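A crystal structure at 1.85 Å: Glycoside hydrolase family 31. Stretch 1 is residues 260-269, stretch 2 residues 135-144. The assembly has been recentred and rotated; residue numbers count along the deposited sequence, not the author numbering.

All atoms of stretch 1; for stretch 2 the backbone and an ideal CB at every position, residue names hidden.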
# COMPACT_ATOMS: atom_id res chain seq x y z
N LYS A 260 -20.25 -22.03 8.89
CA LYS A 260 -19.77 -22.03 10.28
C LYS A 260 -20.45 -20.96 11.11
O LYS A 260 -20.76 -19.88 10.60
CB LYS A 260 -18.25 -21.82 10.33
CG LYS A 260 -17.44 -22.90 9.62
CD LYS A 260 -16.10 -23.21 10.29
CE LYS A 260 -15.66 -24.63 10.00
NZ LYS A 260 -14.25 -24.90 10.36
N THR A 261 -20.69 -21.25 12.39
CA THR A 261 -21.23 -20.26 13.33
C THR A 261 -20.26 -19.08 13.32
O THR A 261 -19.06 -19.29 13.61
CB THR A 261 -21.31 -20.84 14.76
OG1 THR A 261 -21.90 -22.14 14.70
CG2 THR A 261 -22.13 -19.94 15.68
N PRO A 262 -20.73 -17.88 12.91
CA PRO A 262 -19.77 -16.80 12.82
C PRO A 262 -19.49 -16.19 14.19
O PRO A 262 -20.42 -15.87 14.93
CB PRO A 262 -20.45 -15.80 11.87
CG PRO A 262 -21.90 -16.05 12.06
CD PRO A 262 -22.06 -17.49 12.40
N VAL A 263 -18.22 -16.04 14.51
CA VAL A 263 -17.76 -15.34 15.70
C VAL A 263 -16.76 -14.31 15.23
O VAL A 263 -15.81 -14.67 14.53
CB VAL A 263 -17.12 -16.31 16.72
CG1 VAL A 263 -16.58 -15.55 17.92
CG2 VAL A 263 -18.14 -17.36 17.17
N VAL A 264 -16.98 -13.05 15.56
CA VAL A 264 -16.04 -11.98 15.26
C VAL A 264 -15.32 -11.52 16.52
O VAL A 264 -15.96 -11.05 17.45
CB VAL A 264 -16.77 -10.76 14.64
CG1 VAL A 264 -15.79 -9.65 14.32
CG2 VAL A 264 -17.56 -11.18 13.41
N ARG A 265 -14.01 -11.64 16.55
CA ARG A 265 -13.22 -11.18 17.69
C ARG A 265 -12.82 -9.73 17.46
O ARG A 265 -12.31 -9.39 16.38
CB ARG A 265 -11.99 -12.07 17.89
CG ARG A 265 -10.93 -11.55 18.84
CD ARG A 265 -11.40 -11.44 20.27
NE ARG A 265 -10.41 -10.76 21.11
CZ ARG A 265 -10.55 -10.48 22.40
NH1 ARG A 265 -11.66 -10.83 23.07
NH2 ARG A 265 -9.58 -9.84 23.05
N VAL A 266 -13.06 -8.89 18.46
CA VAL A 266 -12.60 -7.51 18.46
C VAL A 266 -11.74 -7.29 19.70
O VAL A 266 -12.25 -7.31 20.83
CB VAL A 266 -13.77 -6.51 18.47
CG1 VAL A 266 -13.26 -5.08 18.43
CG2 VAL A 266 -14.70 -6.80 17.29
N ASN A 267 -10.44 -7.09 19.51
CA ASN A 267 -9.56 -6.76 20.62
C ASN A 267 -9.78 -5.30 20.99
O ASN A 267 -10.08 -4.46 20.13
CB ASN A 267 -8.10 -6.99 20.27
CG ASN A 267 -7.81 -8.43 19.88
OD1 ASN A 267 -8.05 -9.37 20.65
ND2 ASN A 267 -7.28 -8.61 18.68
N THR A 268 -9.65 -4.99 22.28
CA THR A 268 -9.81 -3.61 22.77
C THR A 268 -8.85 -3.33 23.90
O THR A 268 -8.44 -4.24 24.62
CB THR A 268 -11.25 -3.31 23.28
OG1 THR A 268 -11.63 -4.21 24.34
CG2 THR A 268 -12.28 -3.41 22.17
N TRP A 269 -8.48 -2.07 24.05
CA TRP A 269 -7.54 -1.62 25.07
C TRP A 269 -7.95 -0.26 25.53
O TRP A 269 -8.65 0.47 24.83
CB TRP A 269 -6.11 -1.54 24.55
CG TRP A 269 -5.67 -2.80 23.89
CD1 TRP A 269 -5.10 -3.86 24.50
CD2 TRP A 269 -5.79 -3.13 22.50
NE1 TRP A 269 -4.84 -4.85 23.58
CE2 TRP A 269 -5.27 -4.43 22.34
CE3 TRP A 269 -6.29 -2.45 21.37
CZ2 TRP A 269 -5.22 -5.08 21.11
CZ3 TRP A 269 -6.24 -3.10 20.13
CH2 TRP A 269 -5.70 -4.40 20.01
N UNK A 135 -29.69 -13.63 17.19
CA UNK A 135 -28.31 -13.94 17.57
C UNK A 135 -27.73 -15.07 16.71
O UNK A 135 -27.45 -16.16 17.20
CB UNK A 135 -28.25 -14.32 19.05
N UNK A 136 -27.53 -14.77 15.43
CA UNK A 136 -27.04 -15.73 14.43
C UNK A 136 -25.58 -16.06 14.71
O UNK A 136 -25.16 -17.21 14.57
CB UNK A 136 -27.20 -15.18 13.01
N UNK A 137 -24.82 -15.03 15.07
CA UNK A 137 -23.44 -15.18 15.55
C UNK A 137 -23.21 -14.39 16.82
O UNK A 137 -24.15 -13.96 17.48
CB UNK A 137 -22.44 -14.73 14.48
N UNK A 138 -21.94 -14.14 17.12
CA UNK A 138 -21.52 -13.57 18.38
C UNK A 138 -20.31 -12.66 18.12
O UNK A 138 -19.40 -13.03 17.39
CB UNK A 138 -21.19 -14.67 19.39
N UNK A 139 -20.35 -11.45 18.69
CA UNK A 139 -19.20 -10.56 18.70
C UNK A 139 -18.45 -10.77 20.03
O UNK A 139 -18.99 -10.46 21.09
CB UNK A 139 -19.63 -9.10 18.52
N UNK A 140 -17.23 -11.28 19.95
CA UNK A 140 -16.38 -11.50 21.13
C UNK A 140 -15.62 -10.19 21.36
O UNK A 140 -14.63 -9.92 20.66
CB UNK A 140 -15.43 -12.68 20.94
N UNK A 141 -16.12 -9.38 22.28
CA UNK A 141 -15.60 -8.03 22.53
C UNK A 141 -15.79 -7.67 24.01
O UNK A 141 -16.84 -7.94 24.57
CB UNK A 141 -16.30 -7.01 21.63
N UNK A 142 -14.78 -7.06 24.61
CA UNK A 142 -14.78 -6.65 26.02
C UNK A 142 -14.93 -5.13 26.08
O UNK A 142 -15.27 -4.52 25.08
CB UNK A 142 -13.50 -7.10 26.73
N UNK A 143 -14.72 -4.52 27.24
CA UNK A 143 -14.73 -3.05 27.33
C UNK A 143 -16.14 -2.50 27.37
O UNK A 143 -17.10 -3.26 27.43
CB UNK A 143 -13.98 -2.44 26.15
N UNK A 144 -16.26 -1.18 27.30
CA UNK A 144 -17.55 -0.50 27.58
C UNK A 144 -18.16 0.28 26.41
O UNK A 144 -19.22 0.88 26.60
CB UNK A 144 -17.36 0.47 28.75

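Position 135 has nothing of stretch 1 within 5.5 Å of its ideal CB. Almost any residue would suit; it is P135, which makes no contact.

At 136 the CB points sideways, and its nearest neighbour is the CG of P262, 5.5 Å away. A modest apolar or polar side chain would fit. The residue is V136, which meets stretch 1 mainly through its backbone: its O lies 3.8 Å from P262 CD.

Position 137 is restrictive. Its CA-to-CB direction points toward stretch 1, and an ideal CB would sit 2.4 Å from P262 O, a clash. Only glycine avoids this. G137 brings its CA to 3.2 Å from P262 O.

From 138 the backbone pairs with stretch 1 as a parallel strand. The N of 138 donates to P262 O (3.2 Å), and its O accepts from V264 N (3.0 Å). The CB lies on the face of V263 and R265, 4.6 Å from V263 CG2. A beta-branched, aromatic or long polar side chain would suit. It is H138, whose CD2 lies 4.0 Å from V263 CG1.

At 139 the CB turns to the other face, that of V264 and V266. Two valines offer an apolar surface, so valine, isoleucine or leucine would be expected. I139 fills it: CD1 reaches V264 CB at 3.9 Å, and CG2 lies 4.1 Å from V266 CG2.

Position 140 returns to the face of V263 and R265. Its N donates to V264 O (2.8 Å) and its O accepts from V266 N (2.9 Å). The nearby guanidinium of R265 favours an acidic or neutral acceptor side chain. D140 supplies a carboxylate: OD1 takes a hydrogen bond from R265 NH1 at 3.2 Å, part of a salt bridge. N267 OD1 accepts from R265 NE (2.8 Å) and NH2 (2.9 Å), which helps hold the group.

At 141 the CB is 4.1 Å from V266 CB and 5.4 Å from T268 CG2. An aliphatic side chain suits. I141 packs CD1 3.7 Å from V266 CG1 and CG1 4.1 Å from T268 CG2.

The CB of 142 points sideways, 4.2 Å from T268 OG1. A polar or acidic residue could again answer R265. D142 does so: its OD2 makes a salt bridge with R265 NH1 at 3.5 Å. Its N also donates to water 1 (2.9 Å), which donates to V266 O (2.7 Å).

Position 143 has a positive phi of 79°, which favours glycine, and an ideal CB would lie 3.5 Å from T268 OG1. It is G143.

Position 144 is out of reach and open to many residues; D144 makes no contact.

Stretch 2 (135-144) PVGHIDIDGD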
# COMPACT_ATOMS: atom_id res chain seq x y z
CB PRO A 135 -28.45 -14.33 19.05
CG PRO A 135 -29.80 -14.95 19.12
CD PRO A 135 -30.66 -14.15 18.17
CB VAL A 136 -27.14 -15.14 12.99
CG1 VAL A 136 -26.54 -16.11 11.96
CG2 VAL A 136 -28.59 -14.82 12.64
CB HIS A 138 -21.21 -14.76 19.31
CG HIS A 138 -20.41 -14.41 20.52
ND1 HIS A 138 -20.90 -13.63 21.54
CD2 HIS A 138 -19.16 -14.78 20.90
CE1 HIS A 138 -19.98 -13.52 22.48
NE2 HIS A 138 -18.92 -14.20 22.12
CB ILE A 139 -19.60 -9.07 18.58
CG1 ILE A 139 -20.56 -8.82 17.40
CG2 ILE A 139 -18.36 -8.21 18.43
CD1 ILE A 139 -20.01 -9.14 16.05
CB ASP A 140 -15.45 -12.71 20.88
CG ASP A 140 -14.45 -12.95 22.03
OD1 ASP A 140 -14.56 -12.28 23.06
OD2 ASP A 140 -13.55 -13.81 21.87
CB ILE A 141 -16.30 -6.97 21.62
CG1 ILE A 141 -15.69 -5.57 21.83
CG2 ILE A 141 -17.80 -6.93 21.87
CD1 ILE A 141 -16.09 -4.53 20.80
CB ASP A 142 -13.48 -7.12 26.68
CG ASP A 142 -13.33 -8.63 26.64
OD1 ASP A 142 -14.24 -9.32 27.12
OD2 ASP A 142 -12.31 -9.15 26.10
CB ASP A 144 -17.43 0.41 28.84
CG ASP A 144 -16.38 1.54 28.69
OD1 ASP A 144 -16.10 2.00 27.57
OD2 ASP A 144 -15.84 1.99 29.72
O HOH W 1 -12.13 -6.73 23.51
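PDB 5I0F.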